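Local coordinates for FMN reductase [NAD(P)H] (Bacillus subtilis, PDB 1ZCH) that oxidises NADH or NADPH to reduce FMN, nitroaromatic compounds, quinones, chromates and azo dyes, working as a flavin-containing homodimer, at the interface of chains A and B. Coordinates in Å, arbitrary orientation; residue numbers count along the deposited sequence, not the author numbering. Chains: chain A/B, Hypothetical oxidoreductase ycnD.

Contact 1: the interface of chains A and B. Residues chain A 86, 90, 94, 96; chain B 224-225, 228-229.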
# COMPACT_ATOMS: atom_id res chain seq x y z
N ALA A 86 7.61 8.35 15.02
CA ALA A 86 7.82 7.26 15.96
C ALA A 86 9.10 7.55 16.75
O ALA A 86 9.18 7.29 17.95
CB ALA A 86 7.96 5.93 15.22
N LEU A 90 9.26 7.65 20.80
CA LEU A 90 10.12 6.80 21.61
C LEU A 90 11.27 7.51 22.30
O LEU A 90 11.40 7.47 23.52
CB LEU A 90 10.68 5.64 20.78
CG LEU A 90 9.78 4.41 20.63
CD1 LEU A 90 8.57 4.74 19.76
CD2 LEU A 90 10.59 3.28 20.02
N HIS A 94 9.60 9.46 25.57
CA HIS A 94 9.68 8.37 26.54
C HIS A 94 11.07 7.82 26.81
O HIS A 94 11.24 6.83 27.51
CB HIS A 94 8.74 7.24 26.10
CG HIS A 94 7.31 7.67 26.03
ND1 HIS A 94 6.56 7.94 27.16
CD2 HIS A 94 6.51 7.96 24.97
CE1 HIS A 94 5.36 8.37 26.79
NE2 HIS A 94 5.31 8.39 25.47
N PHE A 96 13.22 6.11 25.11
CA PHE A 96 13.37 4.71 24.72
C PHE A 96 14.17 4.69 23.42
O PHE A 96 14.13 5.65 22.65
CB PHE A 96 11.99 4.09 24.45
CG PHE A 96 11.42 3.33 25.61
CD1 PHE A 96 11.47 3.84 26.91
CD2 PHE A 96 10.81 2.10 25.40
CE1 PHE A 96 10.92 3.13 27.97
CE2 PHE A 96 10.25 1.39 26.47
CZ PHE A 96 10.31 1.91 27.75
N ILE B 224 2.88 3.40 20.85
CA ILE B 224 3.92 3.23 19.84
C ILE B 224 5.24 2.80 20.46
O ILE B 224 5.94 1.93 19.92
CB ILE B 224 4.13 4.54 19.04
CG1 ILE B 224 2.83 4.95 18.35
CG2 ILE B 224 5.24 4.36 18.01
CD1 ILE B 224 2.27 3.90 17.40
N ALA B 225 5.57 3.40 21.60
CA ALA B 225 6.81 3.07 22.29
C ALA B 225 6.78 1.65 22.85
O ALA B 225 7.82 1.00 22.93
CB ALA B 225 7.07 4.08 23.41
N TYR B 228 7.60 -0.51 19.38
CA TYR B 228 8.85 -0.31 18.66
C TYR B 228 10.16 -0.28 19.44
O TYR B 228 11.21 -0.04 18.86
CB TYR B 228 8.72 0.95 17.79
CG TYR B 228 7.64 0.85 16.73
CD1 TYR B 228 7.18 -0.39 16.29
CD2 TYR B 228 7.10 2.00 16.14
CE1 TYR B 228 6.23 -0.50 15.28
CE2 TYR B 228 6.14 1.90 15.12
CZ TYR B 228 5.71 0.65 14.70
OH TYR B 228 4.78 0.54 13.69
N GLU B 229 10.11 -0.54 20.75
CA GLU B 229 11.32 -0.55 21.56
C GLU B 229 12.15 -1.81 21.27
O GLU B 229 13.28 -1.94 21.73
CB GLU B 229 10.96 -0.47 23.05
CG GLU B 229 9.91 -1.47 23.49
CD GLU B 229 10.52 -2.72 24.09
OE1 GLU B 229 9.76 -3.67 24.37
OE2 GLU B 229 11.75 -2.74 24.30

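Contact 2: the interface of chains A and B. Residues chain A 47, 82, 84-85, 155; chain B 183, 187, 193.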
# COMPACT_ATOMS: atom_id res chain seq x y z
N THR A 47 3.66 9.82 5.53
CA THR A 47 3.56 11.27 5.52
C THR A 47 3.32 11.68 4.07
O THR A 47 3.88 11.08 3.15
CB THR A 47 4.84 11.94 6.06
OG1 THR A 47 4.89 11.77 7.48
CG2 THR A 47 4.88 13.43 5.72
N ASP A 82 7.20 6.92 7.10
CA ASP A 82 7.65 7.83 8.15
C ASP A 82 7.75 7.18 9.53
O ASP A 82 6.74 6.77 10.11
CB ASP A 82 6.69 9.03 8.23
CG ASP A 82 7.18 10.14 9.15
OD1 ASP A 82 7.68 9.84 10.25
OD2 ASP A 82 7.05 11.32 8.77
N ASN A 84 9.78 8.88 11.71
CA ASN A 84 10.34 10.03 12.43
C ASN A 84 9.38 10.39 13.57
O ASN A 84 9.81 10.70 14.68
CB ASN A 84 10.52 11.24 11.50
CG ASN A 84 11.00 12.48 12.24
OD1 ASN A 84 11.97 12.42 13.00
ND2 ASN A 84 10.32 13.60 12.03
N ARG A 85 8.08 10.37 13.30
CA ARG A 85 7.13 10.66 14.37
C ARG A 85 7.29 9.57 15.44
O ARG A 85 7.12 9.84 16.63
CB ARG A 85 5.69 10.69 13.83
CG ARG A 85 5.34 11.98 13.07
CD ARG A 85 3.85 12.03 12.73
NE ARG A 85 3.50 10.97 11.80
CZ ARG A 85 3.49 11.11 10.48
NH1 ARG A 85 3.80 12.28 9.93
NH2 ARG A 85 3.21 10.07 9.70
N VAL A 155 12.67 8.86 7.38
CA VAL A 155 11.65 9.17 6.40
C VAL A 155 12.24 8.90 5.02
O VAL A 155 13.37 9.32 4.73
CB VAL A 155 11.22 10.66 6.47
CG1 VAL A 155 10.19 10.97 5.37
CG2 VAL A 155 10.64 10.98 7.84
N HIS B 183 2.16 17.69 5.06
CA HIS B 183 3.02 18.87 5.14
C HIS B 183 3.00 19.63 3.82
O HIS B 183 2.97 19.02 2.75
CB HIS B 183 4.45 18.46 5.48
CG HIS B 183 4.56 17.61 6.71
ND1 HIS B 183 5.73 16.97 7.07
CD2 HIS B 183 3.65 17.29 7.65
CE1 HIS B 183 5.53 16.29 8.18
NE2 HIS B 183 4.27 16.47 8.56
N TYR B 187 8.98 19.11 4.47
CA TYR B 187 8.67 18.38 5.70
C TYR B 187 8.63 19.34 6.89
O TYR B 187 9.48 20.22 7.02
CB TYR B 187 9.74 17.30 5.92
CG TYR B 187 9.34 16.25 6.94
CD1 TYR B 187 8.75 15.05 6.55
CD2 TYR B 187 9.55 16.48 8.30
CE1 TYR B 187 8.38 14.09 7.49
CE2 TYR B 187 9.18 15.53 9.25
CZ TYR B 187 8.59 14.34 8.84
OH TYR B 187 8.25 13.41 9.78
N LEU B 193 6.18 19.50 14.91
CA LEU B 193 5.73 18.12 14.79
C LEU B 193 5.59 17.51 16.18
O LEU B 193 4.61 16.83 16.47
CB LEU B 193 6.73 17.32 13.94
CG LEU B 193 6.35 15.91 13.49
CD1 LEU B 193 5.04 15.93 12.71
CD2 LEU B 193 7.47 15.36 12.61

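Contact 3: the interface of chains A and B. Residues chain A 105, 108-109, 112; chain B 139, 232-233, 236.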
# COMPACT_ATOMS: atom_id res chain seq x y z
N GLU A 105 11.42 -5.22 8.91
CA GLU A 105 10.00 -5.19 9.29
C GLU A 105 9.50 -3.75 9.22
O GLU A 105 8.37 -3.50 8.78
CB GLU A 105 9.81 -5.75 10.70
CG GLU A 105 8.44 -5.50 11.34
CD GLU A 105 7.27 -6.11 10.56
OE1 GLU A 105 7.50 -6.94 9.65
OE2 GLU A 105 6.11 -5.76 10.87
N LEU A 108 8.76 -2.80 5.66
CA LEU A 108 7.51 -3.37 5.18
C LEU A 108 6.34 -2.60 5.77
O LEU A 108 5.37 -2.29 5.07
CB LEU A 108 7.39 -4.85 5.56
CG LEU A 108 8.42 -5.80 4.93
CD1 LEU A 108 8.10 -7.23 5.33
CD2 LEU A 108 8.41 -5.65 3.41
N VAL A 109 6.42 -2.28 7.06
CA VAL A 109 5.34 -1.52 7.71
C VAL A 109 5.13 -0.19 6.99
O VAL A 109 4.00 0.18 6.66
CB VAL A 109 5.65 -1.25 9.20
CG1 VAL A 109 4.64 -0.24 9.77
CG2 VAL A 109 5.58 -2.55 9.99
N VAL A 112 3.79 -0.65 3.24
CA VAL A 112 2.38 -1.06 3.19
C VAL A 112 1.48 0.09 3.62
O VAL A 112 0.44 0.33 3.01
CB VAL A 112 2.12 -2.29 4.10
CG1 VAL A 112 0.61 -2.60 4.17
CG2 VAL A 112 2.87 -3.50 3.54
N ARG B 139 3.01 -11.92 9.23
CA ARG B 139 4.45 -11.89 9.06
C ARG B 139 5.19 -12.47 10.28
O ARG B 139 6.42 -12.52 10.30
CB ARG B 139 4.93 -10.45 8.80
CG ARG B 139 4.35 -9.82 7.53
CD ARG B 139 5.27 -8.74 6.97
NE ARG B 139 5.35 -7.54 7.79
CZ ARG B 139 4.55 -6.49 7.67
NH1 ARG B 139 3.59 -6.48 6.74
NH2 ARG B 139 4.71 -5.43 8.45
N TYR B 232 10.40 -6.56 16.88
CA TYR B 232 9.52 -7.70 17.14
C TYR B 232 9.56 -8.84 16.12
O TYR B 232 9.31 -9.99 16.48
CB TYR B 232 8.08 -7.21 17.38
CG TYR B 232 7.44 -6.38 16.28
CD1 TYR B 232 7.01 -6.98 15.10
CD2 TYR B 232 7.25 -5.00 16.42
CE1 TYR B 232 6.39 -6.25 14.10
CE2 TYR B 232 6.62 -4.25 15.42
CZ TYR B 232 6.19 -4.89 14.26
OH TYR B 232 5.57 -4.19 13.25
N TYR B 233 9.88 -8.53 14.86
CA TYR B 233 10.01 -9.56 13.82
C TYR B 233 11.41 -9.44 13.22
O TYR B 233 11.58 -8.81 12.17
CB TYR B 233 8.96 -9.37 12.71
CG TYR B 233 7.52 -9.65 13.09
CD1 TYR B 233 7.20 -10.46 14.17
CD2 TYR B 233 6.48 -9.11 12.34
CE1 TYR B 233 5.87 -10.73 14.51
CE2 TYR B 233 5.15 -9.37 12.66
CZ TYR B 233 4.85 -10.18 13.74
OH TYR B 233 3.53 -10.42 14.05
N ILE B 236 12.52 -11.08 9.24
CA ILE B 236 12.03 -10.64 7.94
C ILE B 236 13.02 -10.83 6.79
O ILE B 236 12.66 -11.36 5.74
CB ILE B 236 11.57 -9.16 7.97
CG1 ILE B 236 10.38 -9.02 8.93
CG2 ILE B 236 11.17 -8.70 6.57
CD1 ILE B 236 9.20 -9.91 8.58
O HOH W 1 12.98 -7.19 10.47

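Contact 1: the interface of chains A and B
A:Leu90 rests its forked end on the backbone of B:Ala225, one methyl toward B:Ile224 and the other toward B:Tyr228. Its CD1 methyl lies 3.5 Å from B:Ala225 CA and also meets the CG2 branch of B:Ile224, at 3.8 Å. A:Leu90 CD2 lies 3.7 Å from B:Tyr228 CB and close to that residue's carbonyl O. The small side chain of B:Ala225 probably lets the branch point CG settle close to the helix backbone. Cut back to an alanine, A:Leu90 would lose its branch carbon and both methyls, which is likely to leave a gap against B:Ala225 and the CB of B:Tyr228. A:Phe96 covers the next stretch: its ring atom CD2 touches B:Glu229 CB at 3.5 Å, the two side chains lying alongside and pointing the same way. The carboxylate stands nearly upright to the ring, the planes 81° apart, and it is the aliphatic part of B:Glu229 that makes the contact. The backbone sets CB against the phenyl ring, and chi1 of 50°, with CG between backbone N and carbonyl carbon, brings CG near it too. In the dimer, helix 84-94 and the loop after it pack here against helix 220-228 and its C-terminal end.

Contact 2: the interface of chains A and B
B:Tyr187 reaches across the dimer of this nitroreductase-family enzyme and ends its phenol against A:Asp82 and A:Asn84, the densely packed side of the contact. Its hydroxyl OH donates to the syn lone pair of A:Asp82 OD2 at 2.6 Å, with ring and carboxylate planes 30° apart. The same OH accepts from A:Asn84 ND2 at 3.1 Å, a nearly straight bond (166° at H) lying in the amide plane. CG of B:Tyr187 is anti to the backbone N (chi1 -165°), and this extended reach brings the phenol over the chain boundary. Within chain B, B:His183 CE1 backs the centre of one face of the tyrosine ring. A second shell fixes the acid: A:Thr47 OG1 donates to A:Asp82 OD2 at 2.6 Å, while the backbone N atoms of A:Asn84 and A:Arg85, at the start of helix 84-94, bond to OD1. A:Arg85 NH1 donates in turn to A:Thr47 OG1 at 2.7 Å, and its charge would probably stabilise the carboxylate. Looser contacts flank this network. The A:Thr47 methyl CG2 lies over a face of the B:His183 ring, 4.0 Å from its centroid. B:Leu193 CD1 meets the aliphatic CG of A:Arg85 at 4.0 Å, the two side chains crossing at about a right angle.

Contact 3: the interface of chains A and B
A:Glu105 and B:Arg139 meet side-on across the dimer, each carboxylate oxygen taking one guanidinium nitrogen. B:Arg139 NE gives its hydrogen to OE1 of A:Glu105 at 2.9 Å, in the guanidinium plane and on the syn lone pair. B:Arg139 NH2, which makes the salt bridge, reaches A:Glu105 OE2 at 2.8 Å from above the carboxylate plane, the two flat groups being turned 40° apart. B:Tyr232 comes in at about a right angle, and its OH donates to the anti lone pair of A:Glu105 OE2 at 2.9 Å. OE2 is thus held by two donors, which would fix the rotation of the carboxylate. The A:Glu105 chain bends at chi2 (61°), which swings the carboxylate toward B:Arg139 and B:Tyr232. B:Tyr233 brings the rim of its ring to the acid, CD2 3.6 Å from A:Glu105 CD, with the planes steeply inclined. A:Leu108 CB lies over the centre of one face of the B:Arg139 guanidinium, and A:Leu108 CD1 meets B:Ile236 CG2 tip to tip at 3.6 Å. Water 1 joins the backbone N of A:Glu105 to the carbonyl O of B:Tyr233. The site ties helix 104-127 to the partner's C-terminal segment and to 3-10 helix 136-139, which carries FMN-contacting residues, and may couple dimerisation to the FMN site.

The C-alpha centres of contact 1 and contact 2 lie about 15 Å apart, those of contacts 1 and 3 about 16 Å, and those of contacts 2 and 3 about 19 Å. Helix 84-94 of chain A serves both contact 1 and contact 2, its first turn in the polar network and its later turns in the apolar packing. On the chain B side, helix 220-228 and the residues after it lead from contact 1 into contact 3. Each contact recurs with the chains exchanged, so each chain of the homodimer offers its later segments to the partner's surface, apolar and charged patches sharing the interface.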